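Toll-like receptor 13 (Mus musculus, PDB 4Z0C) recognises bacterial 23S rRNA through its leucine-rich-repeat ectodomain, the part in this chain, and acts via MYD88 and TRAF6, leading to NF-kappa-B activation, cytokine secretion and inflammation. Local coordinates at residues G442-L447 and S469-L474; K449-I454 and N473-D478; K461-N466 and E489-G494. One frame throughout, in Å; residues are numbered along the deposited sequence.

Contact 1. Residues G442-L447 and S469-L474; sequences GTFRPL and SGLTNL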
loop_
_atom_site.group_PDB
_atom_site.type_symbol
_atom_site.label_atom_id
_atom_site.label_comp_id
_atom_site.label_asym_id
_atom_site.label_seq_id
_atom_site.Cartn_x
_atom_site.Cartn_y
_atom_site.Cartn_z
ATOM N N GLY A 442 -9.052 -5.638 25.646
ATOM C CA GLY A 442 -9.826 -4.764 26.503
ATOM C C GLY A 442 -9.638 -3.278 26.281
ATOM O O GLY A 442 -10.147 -2.478 27.076
ATOM N N THR A 443 -8.920 -2.902 25.222
ATOM C CA THR A 443 -8.614 -1.486 24.990
ATOM C C THR A 443 -9.875 -0.622 24.944
ATOM O O THR A 443 -9.855 0.508 25.411
ATOM C CB THR A 443 -7.764 -1.254 23.717
ATOM O OG1 THR A 443 -6.454 -1.791 23.910
ATOM C CG2 THR A 443 -7.635 0.242 23.404
ATOM N N PHE A 444 -10.970 -1.174 24.410
ATOM C CA PHE A 444 -12.225 -0.428 24.253
ATOM C C PHE A 444 -13.334 -0.954 25.168
ATOM O O PHE A 444 -14.496 -0.645 24.956
ATOM C CB PHE A 444 -12.709 -0.456 22.792
ATOM C CG PHE A 444 -11.623 -0.220 21.789
ATOM C CD1 PHE A 444 -11.151 1.055 21.545
ATOM C CD2 PHE A 444 -11.058 -1.284 21.101
ATOM C CE1 PHE A 444 -10.132 1.278 20.632
ATOM C CE2 PHE A 444 -10.046 -1.073 20.175
ATOM C CZ PHE A 444 -9.582 0.220 19.943
ATOM N N ARG A 445 -12.975 -1.768 26.158
ATOM C CA ARG A 445 -13.949 -2.327 27.106
ATOM C C ARG A 445 -14.961 -1.337 27.698
ATOM O O ARG A 445 -16.145 -1.667 27.785
ATOM C CB ARG A 445 -13.249 -3.075 28.252
ATOM C CG ARG A 445 -13.329 -4.578 28.166
ATOM C CD ARG A 445 -13.964 -5.173 29.422
ATOM N NE ARG A 445 -15.424 -5.067 29.414
ATOM C CZ ARG A 445 -16.249 -6.001 28.941
ATOM N NH1 ARG A 445 -15.762 -7.126 28.433
ATOM N NH2 ARG A 445 -17.567 -5.809 28.976
ATOM N N PRO A 446 -14.507 -0.136 28.125
ATOM C CA PRO A 446 -15.461 0.813 28.714
ATOM C C PRO A 446 -16.470 1.402 27.741
ATOM O O PRO A 446 -17.495 1.887 28.194
ATOM C CB PRO A 446 -14.561 1.940 29.237
ATOM C CG PRO A 446 -13.214 1.326 29.376
ATOM C CD PRO A 446 -13.119 0.336 28.275
ATOM N N LEU A 447 -16.183 1.377 26.443
ATOM C CA LEU A 447 -17.009 2.076 25.462
ATOM C C LEU A 447 -18.284 1.324 25.084
ATOM O O LEU A 447 -18.493 0.965 23.915
ATOM C CB LEU A 447 -16.168 2.401 24.229
ATOM C CG LEU A 447 -14.871 3.125 24.600
ATOM C CD1 LEU A 447 -14.056 3.496 23.367
ATOM C CD2 LEU A 447 -15.189 4.367 25.429
ATOM N N SER A 469 -13.567 -6.642 22.926
ATOM C CA SER A 469 -14.577 -6.962 23.941
ATOM C C SER A 469 -15.238 -5.680 24.514
ATOM O O SER A 469 -14.636 -4.598 24.549
ATOM C CB SER A 469 -13.986 -7.820 25.063
ATOM O OG SER A 469 -13.173 -7.051 25.921
ATOM N N GLY A 470 -16.495 -5.801 24.923
ATOM C CA GLY A 470 -17.224 -4.671 25.459
ATOM C C GLY A 470 -17.907 -3.811 24.404
ATOM O O GLY A 470 -18.720 -2.947 24.728
ATOM N N LEU A 471 -17.577 -4.037 23.138
ATOM C CA LEU A 471 -18.149 -3.238 22.065
ATOM C C LEU A 471 -19.437 -3.881 21.557
ATOM O O LEU A 471 -19.610 -4.110 20.363
ATOM C CB LEU A 471 -17.144 -3.053 20.935
ATOM C CG LEU A 471 -15.938 -2.208 21.335
ATOM C CD1 LEU A 471 -14.935 -2.065 20.197
ATOM C CD2 LEU A 471 -16.383 -0.831 21.836
ATOM N N THR A 472 -20.343 -4.143 22.491
ATOM C CA THR A 472 -21.590 -4.847 22.229
ATOM C C THR A 472 -22.494 -4.143 21.215
ATOM O O THR A 472 -23.170 -4.795 20.416
ATOM C CB THR A 472 -22.364 -5.052 23.546
ATOM O OG1 THR A 472 -21.568 -5.834 24.447
ATOM C CG2 THR A 472 -23.717 -5.728 23.300
ATOM N N ASN A 473 -22.459 -2.815 21.226
ATOM C CA ASN A 473 -23.265 -2.002 20.325
ATOM C C ASN A 473 -22.551 -1.494 19.082
ATOM O O ASN A 473 -23.060 -0.602 18.398
ATOM C CB ASN A 473 -23.902 -0.824 21.069
ATOM C CG ASN A 473 -24.966 -1.270 22.047
ATOM O OD1 ASN A 473 -25.978 -1.861 21.657
ATOM N ND2 ASN A 473 -24.747 -0.995 23.323
ATOM N N LEU A 474 -21.353 -2.002 18.814
ATOM C CA LEU A 474 -20.619 -1.501 17.661
ATOM C C LEU A 474 -21.350 -1.891 16.383
ATOM O O LEU A 474 -21.733 -3.057 16.192
ATOM C CB LEU A 474 -19.171 -1.981 17.635
ATOM C CG LEU A 474 -18.307 -1.081 16.747
ATOM C CD1 LEU A 474 -18.110 0.286 17.403
ATOM C CD2 LEU A 474 -16.976 -1.734 16.442
HETATM O O HOH W 1 -11.867 -4.068 24.054
HETATM O O HOH W 2 -20.211 -0.713 21.784
#
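With chi1 at -67° and chi2 extended, L471 sets its CG anti to its own carbonyl carbon and spreads its two methyls towards the loop 442-447. F444 and L447 have the same first-torsion setting, and their CB atoms meet those methyls. CD1 of L471 lies 3.8 Å from CB of F444 and meets the ring obliquely. CD2 of L471 touches F444 CB as well and goes on to L447, 3.5 Å from its carbonyl O and 4.0 Å from its CB.

On the outer side R445, bent at chi2 and chi3, folds its chain back over S469 and G470. Its CG is 3.3 Å from OG of S469, and one face of the guanidinium lies against CA of G470, 3.7 Å from NH2 and off-centre on that face. G470 is hemmed in here: with phi 86°, a CB would run into the carbonyl O of R445 and into that of S469.

The backbones come close without hydrogen-bonding to each other directly. CA of R445 makes a CA-H...O contact with O of S469, and water 1 accepts from N of F444 while donating to the same S469 O. At the far end water 2 accepts from N473 N and lies within reach of L447 O, which shares its protons with other acceptors. Within the first loop two type I turns overlap, 442-445 and 444-447, while L471 centres an inverse gamma turn. These are loops that come off the convex side and lead into the strands of successive leucine-rich repeats, stacked with F444, L447 and L471 turned into the hydrophobic interior of the solenoid.

Contact 2. Residues K449-I454 and N473-D478; sequences KLQSLI and NLRSLD. With nucleotides of chain C.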
loop_
_atom_site.group_PDB
_atom_site.type_symbol
_atom_site.label_atom_id
_atom_site.label_comp_id
_atom_site.label_asym_id
_atom_site.label_seq_id
_atom_site.Cartn_x
_atom_site.Cartn_y
_atom_site.Cartn_z
ATOM N N LYS A 449 -21.272 2.053 24.557
ATOM C CA LYS A 449 -22.227 2.630 23.624
ATOM C C LYS A 449 -21.623 2.955 22.259
ATOM O O LYS A 449 -22.275 3.568 21.413
ATOM C CB LYS A 449 -22.864 3.873 24.244
ATOM C CG LYS A 449 -23.813 3.534 25.389
ATOM C CD LYS A 449 -24.347 4.769 26.077
ATOM C CE LYS A 449 -25.475 5.389 25.286
ATOM N NZ LYS A 449 -26.145 6.481 26.036
ATOM N N LEU A 450 -20.372 2.559 22.051
ATOM C CA LEU A 450 -19.680 2.868 20.801
ATOM C C LEU A 450 -20.423 2.275 19.601
ATOM O O LEU A 450 -20.825 1.116 19.613
ATOM C CB LEU A 450 -18.222 2.384 20.828
ATOM C CG LEU A 450 -17.379 3.074 19.752
ATOM C CD1 LEU A 450 -17.255 4.554 20.094
ATOM C CD2 LEU A 450 -16.016 2.423 19.648
ATOM N N GLN A 451 -20.591 3.093 18.569
ATOM C CA GLN A 451 -21.383 2.744 17.399
ATOM C C GLN A 451 -20.460 2.546 16.207
ATOM O O GLN A 451 -20.624 1.626 15.403
ATOM C CB GLN A 451 -22.385 3.885 17.118
ATOM C CG GLN A 451 -23.804 3.418 16.855
ATOM C CD GLN A 451 -24.798 3.861 17.912
ATOM O OE1 GLN A 451 -24.959 5.052 18.176
ATOM N NE2 GLN A 451 -25.457 2.892 18.541
ATOM N N SER A 452 -19.461 3.412 16.131
ATOM C CA SER A 452 -18.553 3.495 15.005
ATOM C C SER A 452 -17.114 3.612 15.517
ATOM O O SER A 452 -16.812 4.439 16.377
ATOM C CB SER A 452 -18.923 4.716 14.156
ATOM O OG SER A 452 -18.003 4.923 13.097
ATOM N N LEU A 453 -16.237 2.751 15.022
ATOM C CA LEU A 453 -14.819 2.788 15.373
ATOM C C LEU A 453 -13.958 2.796 14.119
ATOM O O LEU A 453 -14.040 1.881 13.284
ATOM C CB LEU A 453 -14.441 1.584 16.257
ATOM C CG LEU A 453 -12.941 1.342 16.539
ATOM C CD1 LEU A 453 -12.282 2.573 17.152
ATOM C CD2 LEU A 453 -12.707 0.133 17.467
ATOM N N ILE A 454 -13.111 3.804 13.999
ATOM C CA ILE A 454 -12.179 3.897 12.879
ATOM C C ILE A 454 -10.712 3.648 13.285
ATOM O O ILE A 454 -10.156 4.387 14.086
ATOM C CB ILE A 454 -12.288 5.263 12.224
ATOM C CG1 ILE A 454 -13.739 5.497 11.757
ATOM C CG2 ILE A 454 -11.284 5.373 11.096
ATOM C CD1 ILE A 454 -14.009 6.913 11.276
ATOM N N ASN A 473 -22.459 -2.815 21.226
ATOM C CA ASN A 473 -23.265 -2.002 20.325
ATOM C C ASN A 473 -22.551 -1.494 19.082
ATOM O O ASN A 473 -23.060 -0.602 18.398
ATOM C CB ASN A 473 -23.902 -0.824 21.069
ATOM C CG ASN A 473 -24.966 -1.270 22.047
ATOM O OD1 ASN A 473 -25.978 -1.861 21.657
ATOM N ND2 ASN A 473 -24.747 -0.995 23.323
ATOM N N LEU A 474 -21.353 -2.002 18.814
ATOM C CA LEU A 474 -20.619 -1.501 17.661
ATOM C C LEU A 474 -21.350 -1.891 16.383
ATOM O O LEU A 474 -21.733 -3.057 16.192
ATOM C CB LEU A 474 -19.171 -1.981 17.635
ATOM C CG LEU A 474 -18.307 -1.081 16.747
ATOM C CD1 LEU A 474 -18.110 0.286 17.403
ATOM C CD2 LEU A 474 -16.976 -1.734 16.442
ATOM N N ARG A 475 -21.544 -0.903 15.514
ATOM C CA ARG A 475 -22.277 -1.112 14.280
ATOM C C ARG A 475 -21.317 -1.083 13.101
ATOM O O ARG A 475 -21.517 -1.773 12.090
ATOM C CB ARG A 475 -23.363 -0.043 14.129
ATOM C CG ARG A 475 -24.408 -0.099 15.235
ATOM C CD ARG A 475 -25.160 -1.429 15.180
ATOM N NE ARG A 475 -26.236 -1.524 16.167
ATOM C CZ ARG A 475 -27.068 -2.560 16.271
ATOM N NH1 ARG A 475 -26.949 -3.598 15.451
ATOM N NH2 ARG A 475 -28.014 -2.561 17.199
ATOM N N SER A 476 -20.267 -0.288 13.233
ATOM C CA SER A 476 -19.341 -0.121 12.133
ATOM C C SER A 476 -17.864 -0.225 12.597
ATOM O O SER A 476 -17.462 0.359 13.597
ATOM C CB SER A 476 -19.613 1.216 11.449
ATOM O OG SER A 476 -18.779 1.377 10.317
ATOM N N LEU A 477 -17.063 -1.008 11.885
ATOM C CA LEU A 477 -15.654 -1.154 12.247
ATOM C C LEU A 477 -14.793 -1.015 11.003
ATOM O O LEU A 477 -14.882 -1.833 10.081
ATOM C CB LEU A 477 -15.408 -2.502 12.943
ATOM C CG LEU A 477 -13.988 -2.927 13.341
ATOM C CD1 LEU A 477 -13.244 -1.952 14.295
ATOM C CD2 LEU A 477 -14.043 -4.321 13.959
ATOM N N ASP A 478 -13.971 0.029 10.988
ATOM C CA ASP A 478 -13.103 0.327 9.858
ATOM C C ASP A 478 -11.647 -0.051 10.181
ATOM O O ASP A 478 -11.004 0.580 11.029
ATOM C CB ASP A 478 -13.184 1.811 9.519
ATOM C CG ASP A 478 -12.393 2.173 8.264
ATOM O OD1 ASP A 478 -11.588 1.340 7.802
ATOM O OD2 ASP A 478 -12.559 3.298 7.741
ATOM P P G C 3 -7.527 5.955 -2.952
ATOM O OP1 G C 3 -6.161 5.621 -2.528
ATOM O OP2 G C 3 -7.909 5.669 -4.355
ATOM O "O5'" G C 3 -8.510 5.194 -1.954
ATOM C "C5'" G C 3 -9.041 3.931 -2.368
ATOM C "C4'" G C 3 -10.447 3.672 -1.874
ATOM O "O4'" G C 3 -10.428 3.441 -0.445
ATOM C "C3'" G C 3 -11.466 4.791 -2.111
ATOM O "O3'" G C 3 -12.762 4.213 -2.250
ATOM C "C2'" G C 3 -11.435 5.537 -0.785
ATOM O "O2'" G C 3 -12.619 6.244 -0.519
ATOM C "C1'" G C 3 -11.252 4.384 0.204
ATOM N N9 G C 3 -10.599 4.721 1.462
ATOM C C8 G C 3 -9.358 5.283 1.632
ATOM N N7 G C 3 -9.042 5.419 2.888
ATOM C C5 G C 3 -10.126 4.904 3.587
ATOM C C6 G C 3 -10.359 4.780 4.983
ATOM O O6 G C 3 -9.654 5.123 5.930
ATOM N N1 G C 3 -11.583 4.195 5.251
ATOM C C2 G C 3 -12.483 3.789 4.296
ATOM N N2 G C 3 -13.613 3.254 4.773
ATOM N N3 G C 3 -12.286 3.901 2.994
ATOM C C4 G C 3 -11.095 4.461 2.715
HETATM O O HOH W 2 -20.211 -0.713 21.784
#
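On the concave parallel strands of the leucine-rich-repeat solenoid, D478 OD2 takes both N1 and N2 of the guanine G3 of chain C, at 2.8 Å and 3.1 Å, so one carboxylate oxygen grips two edge donors of the base. The straighter bond is the one from N1, and the accumulation of N-H groups would probably favour the charged carboxylate. D478 leaves its strand with CG anti to the backbone N (chi1 -175°). Its other oxygen, OD1, accepts from the backbone N of M480, which helps fix the carboxylate. I454, on the same face of the neighbouring strand, sends CG2 to within 4.1 Å of OD2, and each of the two residues also packs on an adenine base of the RNA.

Behind this first shell, the backbone of D478 is held by L453 O, which its N-H meets almost along the C=O axis. L453 N in turn donates to S476 O from above the carbonyl plane. The strands 452-454 and 476-478 run parallel within 2°. On the interior face L453 and L477 run alongside each other in the same direction, and CD1 of L474 lies against the Q451 carbonyl group, beside L450 (3.7 Å from its CG). Where the strands begin, Q451 O accepts twice: from R475 N, on a lone pair at 2.7 Å, and from S476 N, nearly along the C=O axis at 2.9 Å.

Contact 3. Residues K461-N466 and E489-G494; sequences KILEPN and EHLFSG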
loop_
_atom_site.group_PDB
_atom_site.type_symbol
_atom_site.label_atom_id
_atom_site.label_comp_id
_atom_site.label_asym_id
_atom_site.label_seq_id
_atom_site.Cartn_x
_atom_site.Cartn_y
_atom_site.Cartn_z
ATOM N N LYS A 461 -0.587 -4.859 12.845
ATOM C CA LYS A 461 -0.188 -6.210 12.441
ATOM C C LYS A 461 -0.810 -7.222 13.391
ATOM O O LYS A 461 -1.346 -8.248 12.972
ATOM C CB LYS A 461 1.335 -6.369 12.490
ATOM C CG LYS A 461 2.116 -5.515 11.498
ATOM C CD LYS A 461 3.439 -6.167 11.128
ATOM C CE LYS A 461 4.456 -5.167 10.574
ATOM N NZ LYS A 461 3.935 -4.282 9.500
ATOM N N ILE A 462 -0.735 -6.913 14.680
ATOM C CA ILE A 462 -1.143 -7.832 15.741
ATOM C C ILE A 462 -2.394 -7.361 16.468
ATOM O O ILE A 462 -2.403 -6.297 17.087
ATOM C CB ILE A 462 -0.009 -8.005 16.795
ATOM C CG1 ILE A 462 1.307 -8.374 16.108
ATOM C CG2 ILE A 462 -0.390 -9.032 17.851
ATOM C CD1 ILE A 462 1.287 -9.739 15.442
ATOM N N LEU A 463 -3.451 -8.161 16.389
ATOM C CA LEU A 463 -4.662 -7.909 17.155
ATOM C C LEU A 463 -4.831 -8.993 18.209
ATOM O O LEU A 463 -5.167 -10.126 17.884
ATOM C CB LEU A 463 -5.886 -7.857 16.240
ATOM C CG LEU A 463 -5.927 -6.847 15.092
ATOM C CD1 LEU A 463 -7.258 -6.912 14.382
ATOM C CD2 LEU A 463 -5.719 -5.470 15.615
ATOM N N GLU A 464 -4.570 -8.649 19.464
ATOM C CA GLU A 464 -4.766 -9.576 20.572
ATOM C C GLU A 464 -6.202 -10.090 20.587
ATOM O O GLU A 464 -7.118 -9.420 20.115
ATOM C CB GLU A 464 -4.432 -8.901 21.910
ATOM C CG GLU A 464 -2.939 -8.691 22.156
ATOM C CD GLU A 464 -2.606 -8.188 23.584
ATOM O OE1 GLU A 464 -1.591 -7.473 23.749
ATOM O OE2 GLU A 464 -3.352 -8.500 24.542
ATOM N N PRO A 465 -6.399 -11.306 21.099
ATOM C CA PRO A 465 -7.751 -11.832 21.303
ATOM C C PRO A 465 -8.490 -10.909 22.248
ATOM O O PRO A 465 -7.846 -10.342 23.126
ATOM C CB PRO A 465 -7.501 -13.175 21.993
ATOM C CG PRO A 465 -6.101 -13.546 21.610
ATOM C CD PRO A 465 -5.353 -12.269 21.494
ATOM N N ASN A 466 -9.799 -10.759 22.071
ATOM C CA ASN A 466 -10.602 -9.850 22.894
ATOM C C ASN A 466 -10.179 -8.371 22.814
ATOM O O ASN A 466 -10.407 -7.603 23.753
ATOM C CB ASN A 466 -10.636 -10.323 24.357
ATOM C CG ASN A 466 -11.185 -11.730 24.505
ATOM O OD1 ASN A 466 -12.117 -12.125 23.804
ATOM N ND2 ASN A 466 -10.592 -12.504 25.410
ATOM N N GLU A 489 -8.816 -16.797 16.881
ATOM C CA GLU A 489 -10.101 -17.432 17.199
ATOM C C GLU A 489 -11.177 -16.502 17.759
ATOM O O GLU A 489 -12.336 -16.559 17.351
ATOM C CB GLU A 489 -9.894 -18.584 18.183
ATOM C CG GLU A 489 -11.198 -19.100 18.766
ATOM C CD GLU A 489 -10.998 -20.156 19.833
ATOM O OE1 GLU A 489 -9.831 -20.524 20.103
ATOM O OE2 GLU A 489 -12.018 -20.614 20.399
ATOM N N HIS A 490 -10.782 -15.660 18.706
ATOM C CA HIS A 490 -11.708 -14.798 19.427
ATOM C C HIS A 490 -11.442 -13.334 19.114
ATOM O O HIS A 490 -11.585 -12.466 19.980
ATOM C CB HIS A 490 -11.581 -15.008 20.940
ATOM C CG HIS A 490 -12.016 -16.361 21.405
ATOM N ND1 HIS A 490 -13.006 -17.082 20.774
ATOM C CD2 HIS A 490 -11.607 -17.117 22.452
ATOM C CE1 HIS A 490 -13.180 -18.231 21.404
ATOM N NE2 HIS A 490 -12.344 -18.277 22.426
ATOM N N LEU A 491 -11.038 -13.064 17.879
ATOM C CA LEU A 491 -10.743 -11.702 17.471
ATOM C C LEU A 491 -12.009 -10.842 17.499
ATOM O O LEU A 491 -12.032 -9.763 18.082
ATOM C CB LEU A 491 -10.129 -11.703 16.069
ATOM C CG LEU A 491 -9.882 -10.333 15.436
ATOM C CD1 LEU A 491 -9.079 -9.451 16.372
ATOM C CD2 LEU A 491 -9.193 -10.484 14.078
ATOM N N PHE A 492 -13.057 -11.344 16.858
ATOM C CA PHE A 492 -14.310 -10.623 16.677
ATOM C C PHE A 492 -15.382 -11.059 17.668
ATOM O O PHE A 492 -16.566 -11.068 17.336
ATOM C CB PHE A 492 -14.800 -10.796 15.245
ATOM C CG PHE A 492 -13.861 -10.231 14.219
ATOM C CD1 PHE A 492 -13.426 -8.919 14.300
ATOM C CD2 PHE A 492 -13.381 -11.024 13.190
ATOM C CE1 PHE A 492 -12.548 -8.396 13.352
ATOM C CE2 PHE A 492 -12.485 -10.517 12.246
ATOM C CZ PHE A 492 -12.086 -9.208 12.308
ATOM N N SER A 493 -14.966 -11.363 18.895
ATOM C CA SER A 493 -15.857 -11.945 19.902
ATOM C C SER A 493 -17.093 -11.118 20.298
ATOM O O SER A 493 -18.227 -11.531 20.041
ATOM C CB SER A 493 -15.048 -12.255 21.168
ATOM O OG SER A 493 -14.694 -13.627 21.223
ATOM N N GLY A 494 -16.889 -9.966 20.922
ATOM C CA GLY A 494 -18.005 -9.151 21.387
ATOM C C GLY A 494 -18.836 -8.415 20.341
ATOM O O GLY A 494 -19.619 -7.519 20.686
#
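From its CB outward, L491 turns anti to its own backbone N (chi1 174°), which carries the branch away from the turn 490-493 and across to L463. Its CG sits over the centre of the neighbouring F492 ring, 3.8 Å above the plane, so the stem of the side chain rests on an aromatic face of its own loop. From CG the two methyls part. CD1 does most of the touching: it lies 3.6 Å from CB of L463 and 3.7 Å from CD1 of the same residue, pressing on both the root and the tip of that side chain. CD2 brushes only the tip, at 4.1 Å from CD1 of L463. The two leucines cross obliquely, L463 having its CG anti to the carbonyl carbon, so one methyl of L491 lies across the L463 side chain.

The polar half of the contact lies one residue back in the turn. N466 N donates to O of H490 over 3.2 Å, and although the N-H points almost straight at the oxygen (170°), the donor stands well above the carbonyl plane. N466 has a positive phi of 61°. Its side chain then bends back so that OD1 comes near CB of H490 and CB of S493, the latter 3.9 Å away. H490 itself is exposed, one face of its imidazole covered by CG of E489.

Two residues before N466, E464 turns its CB away from the second loop; its carboxylate is held by N440 and H441 of the repeat before. L463 also packs on L484 and on L439 of strand 438-439, which pairs in parallel with strand 462-463, while the turn 490-493 lies in the loop between strands 476-478 and 500-502.

All three contacts join neighbouring turns of the same solenoid, but at different depths. Contact 2 pairs the strands of the concave surface, where regular backbone bonds dominate and the far end meets RNA. Contact 1 links the loops leading into those strands and lacks direct hydrogen bonds between its segments, relying on leucine packing, a bridging water and a shared one. The two share N473 and L474 as well as water 2, and L471 CD2 packs on L450 CB, so they form one continuous interior. Contact 3 is the surface member, with one backbone bond and a single leucine pair; it meets contact 1 through a probable bond from G442 N to N466 O.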